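PDB 4ZSF: BsaWI endonuclease, which probably cleaves double-stranded DNA as a restriction endonuclease of the PD-(D/E)XK nuclease group, and binds calcium ions. Local coordinates for residues G222-W227 / R234-D239; F144-T149 / I162-S167; A185-V190 / H258-F263; V246-E251 / W267-K272. All blocks are in the same frame, centred on the assembly; numbering follows the deposited sequence.

Interaction 2 comes first along the chain. It closes the hairpin of strands 146-152 and 155-165. Interaction 3 opens next, at the end of helix 172-184, and closes only after helix 243-258. Interaction 1 falls wholly within that long loop and joins strands 222-226 and 235-238 at one side of the same sheet. Interaction 4 opens on helix 243-258, before interaction 3 has closed, and ends at the C terminus, so these two cross. Strand 188-193 lies between the pairs of interactions 1 and 2. Interaction 3 sets the loop after helix 243-258 against the start of strand 188-193, and interaction 4 sets the C-terminal tail on that helix. Interactions 3 and 4 each touch all the others.

Interaction 1: G222-W227 / R234-D239; sequences GMYVFW and RIYPID. With CA (calcium ion), chain F.
M223, Y224 and V225 pair with I235, Y236 and P237 where parallel strand 235-238 forms one side of the mixed sheet. Four backbone bonds join them: M223 N to R234 O, Y236 N to M223 O (2.7 Å), V225 N to Y236 O and I238 N to V225 O. The last donor stands 38° above the V225 carbonyl plane. Y224 and Y236 lie side by side and point the same way. Their planes are 23° apart, but the rings are slid and barely overlap, with Y224 CE2 3.5 Å from Y236 CD2. H248 of helix 243-258 meets both tyrosines: Y224 OH bonds its ND1, and the Y236 ring meets it edge-to-face. On this side I238 CD1 lies over a face of the F226 ring, 3.7 Å from CE2. The sheet belongs to the PD-(D/E)XK nuclease fold, and helix 202-209 packs on M223 and I235 at its other face. There I235 CG2 touches V225 CG2 at 3.9 Å and W227 CZ2 at 4.0 Å. P237 CB sits at the indole edge. A water links W227 NE1 to I235 O. Beyond the strand, D239 OD2 binds a calcium ion at 2.3 Å, while D239 OD1 bonds N241 N.

Interaction 2: F144-T149 / I162-S167; sequences FDLYIT and IQSKTS
The F144 ring meets Q163 at its edge, where Q163 CG lies 3.7 Å from F144 CD1 and near the ring plane. Y147 OH also lies at the edge, in plane. The Q163 amide is turned 32° from the ring, with its NE2 beside F144 CE1; W220 and D175 hold its polar end. W134 and Q138 of helix 129-140 also touch the F144 side chain. All this sits at a classic beta bulge in the hairpin of strands 146-152 and 155-165. D145 and L146 both face I162, and I162 O accepts from D145 N (3.0 Å) and L146 N (3.1 Å). I162 N returns a bond to L146 O.

D145 OD2 is gripped twice. S164 N reaches its anti lone pair at 2.7 Å, in a nearly straight bond (172°). K165 NZ forms a salt bridge with D145 OD2 at 2.6 Å, using the syn lone pair. A bend at chi2 (-41°) brings K165 CD to 3.8 Å from D145 OD2, and the two side chains cross at about a right angle. D145 OD1 lies close to the acid of E92. D145 and K165 are placed consistently with the acid and lysine of the PD-(D/E)XK motif. An alanine at D145 would probably leave S164 N without its acceptor and the K165 amine without this counter-charge. On the face of L146 and I162 the contact is apolar. L146 CB packs on I162 CB at 3.8 Å, and I162 CD1 lies 4.0 Å from I148 CB.

Interaction 3: A185-V190 / H258-F263; sequences AFFWSV and HRRQWF
F186, with positive phi (64°), ends helix 172-184 in a Schellman motif, and its CA makes a CA-H...O contact with F263 O at 3.5 Å. The loop after helix 243-258 packs on this turn, with a short 3-10 segment at R260 and Q261.

R260 makes the polar bonds. Its CG is anti to the backbone N (chi1 -172°), and the chain stays extended to NE. R260 NE bonds F186 O at 2.9 Å, and R260 NH2 bonds A185 O at 3.1 Å. The two carbonyls lie just past the C-terminal end of helix 172-184, where a positive guanidinium would probably be welcome. Neither acceptor is quite in the guanidinium plane. R260 NH2 also lies over one face of the F187 ring, 3.5 Å from F187 CE1. The pair is a cation-pi contact, with R260 CZ 17° off the ring normal. The remaining nitrogen, NH1, forms a salt bridge with D131 of helix 129-140.

The F186 ring lies beside the loop backbone. F186 CD1 comes to 3.2 Å from R260 O, and F186 CE1 to 3.4 Å from Q261 O. F263 turns inward to strand 188-193, where it is buried. Its ring is stacked on W267 and meets H221 edge-to-face. It meets W188 at a slant, with F263 CZ 3.8 Å from W188 CD1.

Interaction 4: V246-E251 / W267-K272; sequences VQHARE and WKAGQK
H248 comes first on the helix and meets A269. The CB of A269 lies over one face of the imidazole in a CH-pi contact, 3.4 Å from H248 CD2 and 16° off the ring normal. The ring is also held from elsewhere, through ND1 and Y224. The backbone O of H248 sits at the edge of the W267 indole, 4.2 Å from W267 CH2.

One turn on, E251 reaches across to the tail. Its CG is anti to the backbone N (chi1 -169°), and the chain runs out straight from there. The contact holds the C-terminal tail of the protein against helix 243-258, and the E251 carboxylate is where its polar bonds gather. G270 N gives a bond to E251 OE1 at 2.7 Å, on the syn lone pair. K272 meets E251 tip to tip, with K272 NZ 2.7 Å from E251 OE2 in a salt bridge on the anti lone pair. D255 is a second partner of K272 NZ. A water donates to E251 OE2 and accepts from K272 N. An alanine at E251 would probably leave G270 N without this carboxylate acceptor, deprive K272 of one of its two acids, and set the end of the tail freer to move. Higher up the same side chain, E251 CG lies 4.1 Å from W267 CZ2. The indole is tied by NE1 to D255. Within the tail, Q271 NE2 bonds A269 O at 2.9 Å.

Interaction 1: G222-W227 / R234-D239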
# COMPACT_ATOMS: atom_id res chain seq x y z
N GLY A 222 -24.14 10.11 -3.19
CA GLY A 222 -24.38 9.64 -4.54
C GLY A 222 -23.09 8.99 -5.08
O GLY A 222 -21.98 9.41 -4.75
N MET A 223 -23.29 7.98 -5.91
CA MET A 223 -22.22 7.26 -6.56
C MET A 223 -22.54 7.37 -8.06
O MET A 223 -23.69 7.08 -8.45
CB MET A 223 -22.19 5.81 -6.07
CG MET A 223 -21.36 4.89 -6.92
SD MET A 223 -19.60 5.18 -6.64
CE MET A 223 -19.39 4.54 -4.97
N TYR A 224 -21.59 7.84 -8.87
CA TYR A 224 -21.85 8.05 -10.32
C TYR A 224 -20.99 7.09 -11.07
O TYR A 224 -19.78 7.15 -10.91
CB TYR A 224 -21.53 9.51 -10.71
CG TYR A 224 -22.43 10.41 -9.89
CD1 TYR A 224 -22.08 10.79 -8.62
CD2 TYR A 224 -23.67 10.78 -10.38
CE1 TYR A 224 -22.94 11.56 -7.80
CE2 TYR A 224 -24.54 11.55 -9.62
CZ TYR A 224 -24.16 11.96 -8.32
OH TYR A 224 -25.07 12.67 -7.54
N VAL A 225 -21.61 6.16 -11.79
CA VAL A 225 -20.85 5.06 -12.41
C VAL A 225 -20.92 5.17 -13.92
O VAL A 225 -22.02 5.37 -14.46
CB VAL A 225 -21.42 3.65 -11.98
CG1 VAL A 225 -20.58 2.48 -12.62
CG2 VAL A 225 -21.50 3.57 -10.46
N PHE A 226 -19.76 5.01 -14.60
CA PHE A 226 -19.77 4.97 -16.07
C PHE A 226 -20.37 3.66 -16.60
O PHE A 226 -19.69 2.72 -16.92
CB PHE A 226 -18.36 5.16 -16.61
CG PHE A 226 -17.87 6.57 -16.53
CD1 PHE A 226 -18.00 7.41 -17.63
CD2 PHE A 226 -17.23 7.05 -15.43
CE1 PHE A 226 -17.55 8.71 -17.59
CE2 PHE A 226 -16.76 8.37 -15.39
CZ PHE A 226 -16.94 9.20 -16.49
N TRP A 227 -21.69 3.59 -16.66
CA TRP A 227 -22.33 2.43 -17.22
C TRP A 227 -23.75 2.89 -17.66
O TRP A 227 -24.11 4.03 -17.42
CB TRP A 227 -22.36 1.28 -16.19
CG TRP A 227 -23.17 1.45 -14.95
CD1 TRP A 227 -24.05 2.47 -14.63
CD2 TRP A 227 -23.21 0.53 -13.85
NE1 TRP A 227 -24.60 2.24 -13.39
CE2 TRP A 227 -24.11 1.05 -12.90
CE3 TRP A 227 -22.56 -0.69 -13.58
CZ2 TRP A 227 -24.37 0.39 -11.66
CZ3 TRP A 227 -22.81 -1.34 -12.34
CH2 TRP A 227 -23.70 -0.80 -11.41
N ARG A 234 -29.07 5.47 -4.78
CA ARG A 234 -28.05 6.55 -4.90
C ARG A 234 -26.94 6.17 -5.86
O ARG A 234 -25.94 6.88 -5.94
CB ARG A 234 -27.43 6.86 -3.52
CG ARG A 234 -28.48 7.35 -2.50
CD ARG A 234 -27.83 7.31 -1.08
NE ARG A 234 -28.69 7.83 -0.01
CZ ARG A 234 -28.84 9.12 0.31
NH1 ARG A 234 -28.18 10.07 -0.36
NH2 ARG A 234 -29.67 9.43 1.33
N ILE A 235 -27.13 5.08 -6.61
CA ILE A 235 -26.13 4.67 -7.60
C ILE A 235 -26.63 5.08 -8.98
O ILE A 235 -27.60 4.50 -9.49
CB ILE A 235 -25.88 3.20 -7.59
CG1 ILE A 235 -25.36 2.78 -6.16
CG2 ILE A 235 -24.85 2.86 -8.60
CD1 ILE A 235 -25.38 1.25 -5.97
N TYR A 236 -26.03 6.12 -9.52
CA TYR A 236 -26.53 6.74 -10.74
C TYR A 236 -25.66 6.51 -11.98
O TYR A 236 -24.44 6.51 -11.85
CB TYR A 236 -26.56 8.26 -10.55
CG TYR A 236 -27.36 8.70 -9.34
CD1 TYR A 236 -28.76 8.72 -9.36
CD2 TYR A 236 -26.70 9.13 -8.19
CE1 TYR A 236 -29.49 9.16 -8.25
CE2 TYR A 236 -27.42 9.57 -7.07
CZ TYR A 236 -28.82 9.60 -7.13
OH TYR A 236 -29.51 10.04 -5.99
N PRO A 237 -26.27 6.36 -13.17
CA PRO A 237 -25.49 6.19 -14.39
C PRO A 237 -24.98 7.52 -14.94
O PRO A 237 -25.72 8.54 -14.91
CB PRO A 237 -26.46 5.53 -15.38
CG PRO A 237 -27.85 6.05 -14.95
CD PRO A 237 -27.71 6.20 -13.38
N ILE A 238 -23.74 7.51 -15.44
CA ILE A 238 -23.21 8.66 -16.17
C ILE A 238 -22.45 8.18 -17.38
O ILE A 238 -22.11 6.98 -17.51
CB ILE A 238 -22.25 9.54 -15.32
CG1 ILE A 238 -21.17 8.66 -14.67
CG2 ILE A 238 -23.03 10.42 -14.27
CD1 ILE A 238 -20.00 9.52 -14.04
N ASP A 239 -22.23 9.08 -18.33
CA ASP A 239 -21.31 8.83 -19.41
C ASP A 239 -20.42 10.08 -19.48
O ASP A 239 -20.32 10.83 -18.49
CB ASP A 239 -22.00 8.55 -20.74
CG ASP A 239 -22.80 9.75 -21.23
OD1 ASP A 239 -22.72 10.87 -20.66
OD2 ASP A 239 -23.42 9.56 -22.27
CA CA F . -25.69 9.80 -22.64
O HOH W 1 -26.92 3.21 -11.81
O HOH W 2 -25.10 12.20 -22.47
O HOH W 3 -24.87 10.45 -25.14

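Interaction 2: F144-T149 / I162-S167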
# COMPACT_ATOMS: atom_id res chain seq x y z
N PHE A 144 -9.63 12.83 -0.36
CA PHE A 144 -10.47 13.08 -1.55
C PHE A 144 -9.62 13.44 -2.74
O PHE A 144 -8.65 14.16 -2.59
CB PHE A 144 -11.46 14.20 -1.23
CG PHE A 144 -12.40 13.81 -0.13
CD1 PHE A 144 -13.34 12.80 -0.33
CD2 PHE A 144 -12.27 14.38 1.14
CE1 PHE A 144 -14.18 12.37 0.77
CE2 PHE A 144 -13.13 14.01 2.21
CZ PHE A 144 -14.04 12.98 2.05
N ASP A 145 -10.05 13.04 -3.93
CA ASP A 145 -9.31 13.25 -5.17
C ASP A 145 -9.64 14.63 -5.75
O ASP A 145 -8.79 15.34 -6.28
CB ASP A 145 -9.72 12.13 -6.13
CG ASP A 145 -9.34 10.76 -5.57
OD1 ASP A 145 -8.14 10.61 -5.16
OD2 ASP A 145 -10.21 9.87 -5.47
N LEU A 146 -10.89 15.03 -5.58
CA LEU A 146 -11.39 16.25 -6.16
C LEU A 146 -12.28 16.98 -5.16
O LEU A 146 -12.86 16.35 -4.28
CB LEU A 146 -12.22 15.95 -7.40
CG LEU A 146 -11.50 15.22 -8.54
CD1 LEU A 146 -12.53 14.80 -9.67
CD2 LEU A 146 -10.50 16.23 -9.08
N TYR A 147 -12.43 18.29 -5.33
CA TYR A 147 -13.36 19.08 -4.52
C TYR A 147 -14.24 19.90 -5.47
O TYR A 147 -13.83 20.17 -6.62
CB TYR A 147 -12.63 20.00 -3.56
CG TYR A 147 -11.92 19.23 -2.47
CD1 TYR A 147 -12.57 18.90 -1.30
CD2 TYR A 147 -10.61 18.76 -2.68
CE1 TYR A 147 -11.91 18.19 -0.28
CE2 TYR A 147 -9.93 18.02 -1.68
CZ TYR A 147 -10.61 17.74 -0.49
OH TYR A 147 -9.96 17.06 0.56
N ILE A 148 -15.41 20.33 -5.01
CA ILE A 148 -16.23 21.15 -5.91
C ILE A 148 -16.66 22.41 -5.17
O ILE A 148 -17.00 22.37 -3.96
CB ILE A 148 -17.42 20.36 -6.49
CG1 ILE A 148 -18.24 21.21 -7.49
CG2 ILE A 148 -18.33 19.72 -5.38
CD1 ILE A 148 -19.27 20.33 -8.35
N THR A 149 -16.68 23.54 -5.89
CA THR A 149 -17.01 24.81 -5.29
C THR A 149 -18.17 25.48 -5.97
O THR A 149 -18.51 25.14 -7.14
CB THR A 149 -15.85 25.82 -5.36
OG1 THR A 149 -15.64 26.18 -6.73
CG2 THR A 149 -14.55 25.26 -4.78
N ILE A 162 -15.14 14.72 -3.36
CA ILE A 162 -15.35 13.74 -4.41
C ILE A 162 -14.22 12.71 -4.45
O ILE A 162 -13.02 13.06 -4.48
CB ILE A 162 -15.39 14.46 -5.81
CG1 ILE A 162 -16.53 15.49 -5.84
CG2 ILE A 162 -15.44 13.41 -6.95
CD1 ILE A 162 -16.29 16.56 -6.98
N GLN A 163 -14.60 11.44 -4.46
CA GLN A 163 -13.63 10.33 -4.66
C GLN A 163 -13.73 9.89 -6.09
O GLN A 163 -14.82 9.70 -6.57
CB GLN A 163 -13.94 9.19 -3.73
CG GLN A 163 -13.73 9.65 -2.23
CD GLN A 163 -14.20 8.61 -1.22
OE1 GLN A 163 -14.99 7.72 -1.54
NE2 GLN A 163 -13.66 8.68 -0.02
N SER A 164 -12.61 9.74 -6.79
CA SER A 164 -12.77 9.41 -8.21
C SER A 164 -11.84 8.28 -8.54
O SER A 164 -10.66 8.56 -8.71
CB SER A 164 -12.48 10.63 -9.12
OG SER A 164 -11.09 10.96 -9.14
N LYS A 165 -12.40 7.06 -8.65
CA LYS A 165 -11.68 5.78 -8.70
C LYS A 165 -11.78 5.07 -10.03
O LYS A 165 -12.86 5.02 -10.64
CB LYS A 165 -12.24 4.88 -7.63
CG LYS A 165 -12.10 5.47 -6.20
CD LYS A 165 -10.71 6.15 -6.00
CE LYS A 165 -10.67 6.92 -4.66
NZ LYS A 165 -9.39 7.66 -4.46
N THR A 166 -10.67 4.48 -10.50
CA THR A 166 -10.67 3.88 -11.81
C THR A 166 -11.00 2.41 -11.65
O THR A 166 -11.24 1.70 -12.62
CB THR A 166 -9.29 4.03 -12.51
OG1 THR A 166 -8.29 3.67 -11.57
CG2 THR A 166 -9.05 5.47 -12.90
N SER A 167 -10.93 1.95 -10.41
CA SER A 167 -11.45 0.65 -10.08
C SER A 167 -12.36 0.87 -8.85
O SER A 167 -11.92 1.39 -7.83
CB SER A 167 -10.33 -0.34 -9.77
OG SER A 167 -9.67 0.06 -8.58

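Interaction 3: A185-V190 / H258-F263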
# COMPACT_ATOMS: atom_id res chain seq x y z
N ALA A 185 -19.69 16.19 8.41
CA ALA A 185 -19.18 17.58 8.38
C ALA A 185 -20.01 18.49 7.51
O ALA A 185 -19.64 19.64 7.34
CB ALA A 185 -17.74 17.60 7.87
N PHE A 186 -21.11 17.96 7.00
CA PHE A 186 -22.08 18.71 6.19
C PHE A 186 -21.45 19.18 4.89
O PHE A 186 -21.65 20.33 4.45
CB PHE A 186 -22.71 19.89 6.95
CG PHE A 186 -23.39 19.47 8.22
CD1 PHE A 186 -24.75 19.06 8.22
CD2 PHE A 186 -22.69 19.47 9.42
CE1 PHE A 186 -25.37 18.68 9.40
CE2 PHE A 186 -23.30 19.05 10.60
CZ PHE A 186 -24.67 18.71 10.61
N PHE A 187 -20.79 18.25 4.20
CA PHE A 187 -20.43 18.46 2.78
C PHE A 187 -21.14 17.42 1.92
O PHE A 187 -21.37 16.28 2.37
CB PHE A 187 -18.93 18.32 2.57
CG PHE A 187 -18.13 19.45 3.22
CD1 PHE A 187 -17.67 19.35 4.54
CD2 PHE A 187 -17.84 20.61 2.48
CE1 PHE A 187 -16.93 20.42 5.12
CE2 PHE A 187 -17.10 21.65 3.07
CZ PHE A 187 -16.67 21.55 4.35
N TRP A 188 -21.39 17.80 0.66
CA TRP A 188 -21.81 16.79 -0.35
C TRP A 188 -20.69 15.81 -0.51
O TRP A 188 -19.55 16.22 -0.72
CB TRP A 188 -22.09 17.52 -1.63
CG TRP A 188 -22.78 16.71 -2.69
CD1 TRP A 188 -23.81 15.80 -2.52
CD2 TRP A 188 -22.50 16.78 -4.09
NE1 TRP A 188 -24.20 15.35 -3.77
CE2 TRP A 188 -23.41 15.93 -4.73
CE3 TRP A 188 -21.57 17.51 -4.87
CZ2 TRP A 188 -23.43 15.78 -6.14
CZ3 TRP A 188 -21.59 17.36 -6.25
CH2 TRP A 188 -22.48 16.47 -6.87
N SER A 189 -20.98 14.51 -0.44
CA SER A 189 -19.88 13.55 -0.54
C SER A 189 -20.22 12.53 -1.60
O SER A 189 -21.18 11.77 -1.47
CB SER A 189 -19.63 12.84 0.81
OG SER A 189 -18.55 11.92 0.67
N VAL A 190 -19.47 12.53 -2.69
CA VAL A 190 -19.83 11.60 -3.76
C VAL A 190 -18.65 10.85 -4.32
O VAL A 190 -17.49 11.17 -4.01
CB VAL A 190 -20.54 12.36 -4.94
CG1 VAL A 190 -21.88 12.94 -4.45
CG2 VAL A 190 -19.62 13.44 -5.51
N HIS A 258 -28.00 27.14 1.53
CA HIS A 258 -29.17 27.73 2.19
C HIS A 258 -29.80 26.90 3.29
O HIS A 258 -30.54 27.46 4.09
CB HIS A 258 -30.23 28.09 1.15
CG HIS A 258 -29.73 29.12 0.17
ND1 HIS A 258 -29.73 28.92 -1.20
CD2 HIS A 258 -29.11 30.31 0.38
CE1 HIS A 258 -29.17 29.97 -1.79
NE2 HIS A 258 -28.76 30.81 -0.85
N ARG A 259 -29.53 25.61 3.33
CA ARG A 259 -30.12 24.76 4.39
C ARG A 259 -29.07 23.71 4.77
O ARG A 259 -29.34 22.52 4.82
CB ARG A 259 -31.48 24.16 3.93
CG ARG A 259 -31.49 23.48 2.58
CD ARG A 259 -32.96 23.30 2.04
NE ARG A 259 -33.58 24.62 1.93
CZ ARG A 259 -33.34 25.48 0.94
NH1 ARG A 259 -32.56 25.16 -0.12
NH2 ARG A 259 -33.90 26.68 0.98
N ARG A 260 -27.84 24.17 5.06
CA ARG A 260 -26.74 23.21 5.27
C ARG A 260 -26.98 22.23 6.45
O ARG A 260 -26.43 21.09 6.48
CB ARG A 260 -25.44 24.00 5.49
CG ARG A 260 -24.24 23.07 5.52
CD ARG A 260 -22.92 23.88 5.64
NE ARG A 260 -21.77 22.95 5.76
CZ ARG A 260 -20.53 23.34 6.02
NH1 ARG A 260 -20.27 24.62 6.19
NH2 ARG A 260 -19.55 22.44 6.13
N GLN A 261 -27.82 22.62 7.41
CA GLN A 261 -28.05 21.81 8.60
C GLN A 261 -28.72 20.46 8.23
O GLN A 261 -28.69 19.51 9.02
CB GLN A 261 -28.92 22.54 9.63
CG GLN A 261 -30.38 22.84 9.17
CD GLN A 261 -30.54 24.09 8.30
OE1 GLN A 261 -29.58 24.82 8.02
NE2 GLN A 261 -31.76 24.30 7.82
N TRP A 262 -29.35 20.41 7.07
CA TRP A 262 -29.98 19.14 6.69
C TRP A 262 -29.11 18.42 5.66
O TRP A 262 -29.56 17.45 5.03
CB TRP A 262 -31.42 19.38 6.18
CG TRP A 262 -32.27 19.97 7.27
CD1 TRP A 262 -32.31 19.59 8.60
CD2 TRP A 262 -33.18 21.06 7.13
NE1 TRP A 262 -33.17 20.41 9.28
CE2 TRP A 262 -33.72 21.31 8.41
CE3 TRP A 262 -33.56 21.87 6.05
CZ2 TRP A 262 -34.67 22.32 8.66
CZ3 TRP A 262 -34.49 22.88 6.30
CH2 TRP A 262 -35.04 23.09 7.60
N PHE A 263 -27.83 18.79 5.57
CA PHE A 263 -26.93 18.13 4.60
C PHE A 263 -26.06 17.08 5.28
O PHE A 263 -24.87 17.01 5.02
CB PHE A 263 -26.04 19.15 3.88
CG PHE A 263 -25.90 18.86 2.39
CD1 PHE A 263 -25.51 17.59 1.96
CD2 PHE A 263 -26.18 19.83 1.43
CE1 PHE A 263 -25.41 17.28 0.57
CE2 PHE A 263 -26.10 19.54 0.06
CZ PHE A 263 -25.68 18.27 -0.39

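Interaction 4: V246-E251 / W267-K272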
# COMPACT_ATOMS: atom_id res chain seq x y z
N VAL A 246 -23.68 16.59 -12.73
CA VAL A 246 -23.82 18.05 -12.87
C VAL A 246 -25.17 18.51 -12.34
O VAL A 246 -25.23 19.50 -11.58
CB VAL A 246 -23.64 18.52 -14.34
CG1 VAL A 246 -24.02 20.04 -14.53
CG2 VAL A 246 -22.24 18.25 -14.80
N GLN A 247 -26.26 17.81 -12.70
CA GLN A 247 -27.57 18.29 -12.21
C GLN A 247 -27.68 18.14 -10.67
O GLN A 247 -28.26 19.01 -9.98
CB GLN A 247 -28.70 17.58 -12.97
CG GLN A 247 -28.69 17.91 -14.47
CD GLN A 247 -28.81 19.41 -14.70
OE1 GLN A 247 -29.67 20.03 -14.09
NE2 GLN A 247 -27.89 20.00 -15.45
N HIS A 248 -27.12 17.07 -10.09
CA HIS A 248 -27.17 16.93 -8.63
C HIS A 248 -26.26 17.97 -7.97
O HIS A 248 -26.59 18.45 -6.86
CB HIS A 248 -26.82 15.51 -8.18
CG HIS A 248 -27.81 14.47 -8.64
ND1 HIS A 248 -27.55 13.11 -8.60
CD2 HIS A 248 -29.03 14.61 -9.20
CE1 HIS A 248 -28.59 12.45 -9.07
NE2 HIS A 248 -29.52 13.33 -9.44
N ALA A 249 -25.13 18.28 -8.60
CA ALA A 249 -24.25 19.33 -8.02
C ALA A 249 -25.02 20.65 -7.89
O ALA A 249 -24.80 21.41 -6.93
CB ALA A 249 -23.01 19.55 -8.86
N ARG A 250 -25.85 20.97 -8.88
CA ARG A 250 -26.67 22.21 -8.80
C ARG A 250 -27.53 22.24 -7.54
O ARG A 250 -27.66 23.28 -6.83
CB ARG A 250 -27.57 22.33 -10.03
CG ARG A 250 -26.77 22.64 -11.30
CD ARG A 250 -27.73 22.57 -12.50
NE ARG A 250 -28.62 23.73 -12.49
CZ ARG A 250 -29.65 23.88 -13.31
NH1 ARG A 250 -29.95 22.91 -14.16
NH2 ARG A 250 -30.39 25.01 -13.27
N GLU A 251 -28.15 21.09 -7.29
CA GLU A 251 -29.06 20.97 -6.18
C GLU A 251 -28.29 20.95 -4.85
O GLU A 251 -28.74 21.55 -3.87
CB GLU A 251 -29.93 19.72 -6.28
CG GLU A 251 -31.05 19.80 -5.24
CD GLU A 251 -31.96 18.56 -5.23
OE1 GLU A 251 -31.74 17.61 -6.03
OE2 GLU A 251 -32.90 18.56 -4.41
N TRP A 267 -29.41 13.46 3.23
CA TRP A 267 -29.67 14.28 2.04
C TRP A 267 -29.62 13.40 0.78
O TRP A 267 -28.74 12.55 0.63
CB TRP A 267 -28.66 15.42 1.91
CG TRP A 267 -28.95 16.36 0.73
CD1 TRP A 267 -29.70 17.51 0.80
CD2 TRP A 267 -28.54 16.21 -0.63
NE1 TRP A 267 -29.76 18.10 -0.46
CE2 TRP A 267 -29.04 17.32 -1.34
CE3 TRP A 267 -27.74 15.26 -1.31
CZ2 TRP A 267 -28.80 17.52 -2.73
CZ3 TRP A 267 -27.49 15.45 -2.71
CH2 TRP A 267 -28.00 16.58 -3.39
N LYS A 268 -30.57 13.59 -0.12
CA LYS A 268 -30.49 12.89 -1.38
C LYS A 268 -31.00 13.80 -2.50
O LYS A 268 -31.95 14.54 -2.27
CB LYS A 268 -31.34 11.59 -1.28
CG LYS A 268 -31.38 10.82 -2.61
CD LYS A 268 -32.02 9.43 -2.47
CE LYS A 268 -32.40 8.80 -3.88
NZ LYS A 268 -33.21 7.54 -3.72
N ALA A 269 -30.40 13.73 -3.69
CA ALA A 269 -30.80 14.59 -4.80
C ALA A 269 -32.20 14.24 -5.29
O ALA A 269 -32.61 13.08 -5.22
CB ALA A 269 -29.81 14.42 -5.94
N GLY A 270 -32.93 15.25 -5.78
CA GLY A 270 -34.13 14.99 -6.55
C GLY A 270 -35.36 14.65 -5.74
O GLY A 270 -36.32 14.09 -6.31
N GLN A 271 -35.35 15.00 -4.45
CA GLN A 271 -36.45 14.59 -3.55
C GLN A 271 -37.46 15.72 -3.27
O GLN A 271 -38.47 15.50 -2.55
CB GLN A 271 -35.91 14.08 -2.21
CG GLN A 271 -34.88 12.98 -2.36
CD GLN A 271 -35.43 11.78 -3.14
OE1 GLN A 271 -36.36 11.10 -2.66
NE2 GLN A 271 -34.88 11.51 -4.34
N LYS A 272 -37.19 16.92 -3.79
CA LYS A 272 -37.97 18.09 -3.35
C LYS A 272 -39.35 18.09 -4.00
O LYS A 272 -39.48 17.78 -5.19
CB LYS A 272 -37.24 19.40 -3.68
CG LYS A 272 -35.96 19.65 -2.87
CD LYS A 272 -35.54 21.10 -3.08
CE LYS A 272 -34.29 21.47 -2.30
NZ LYS A 272 -33.14 20.80 -2.92
OXT LYS A 272 -40.37 18.37 -3.34
O HOH W 4 -33.47 16.63 -2.93
O HOH W 5 -35.32 17.77 -5.85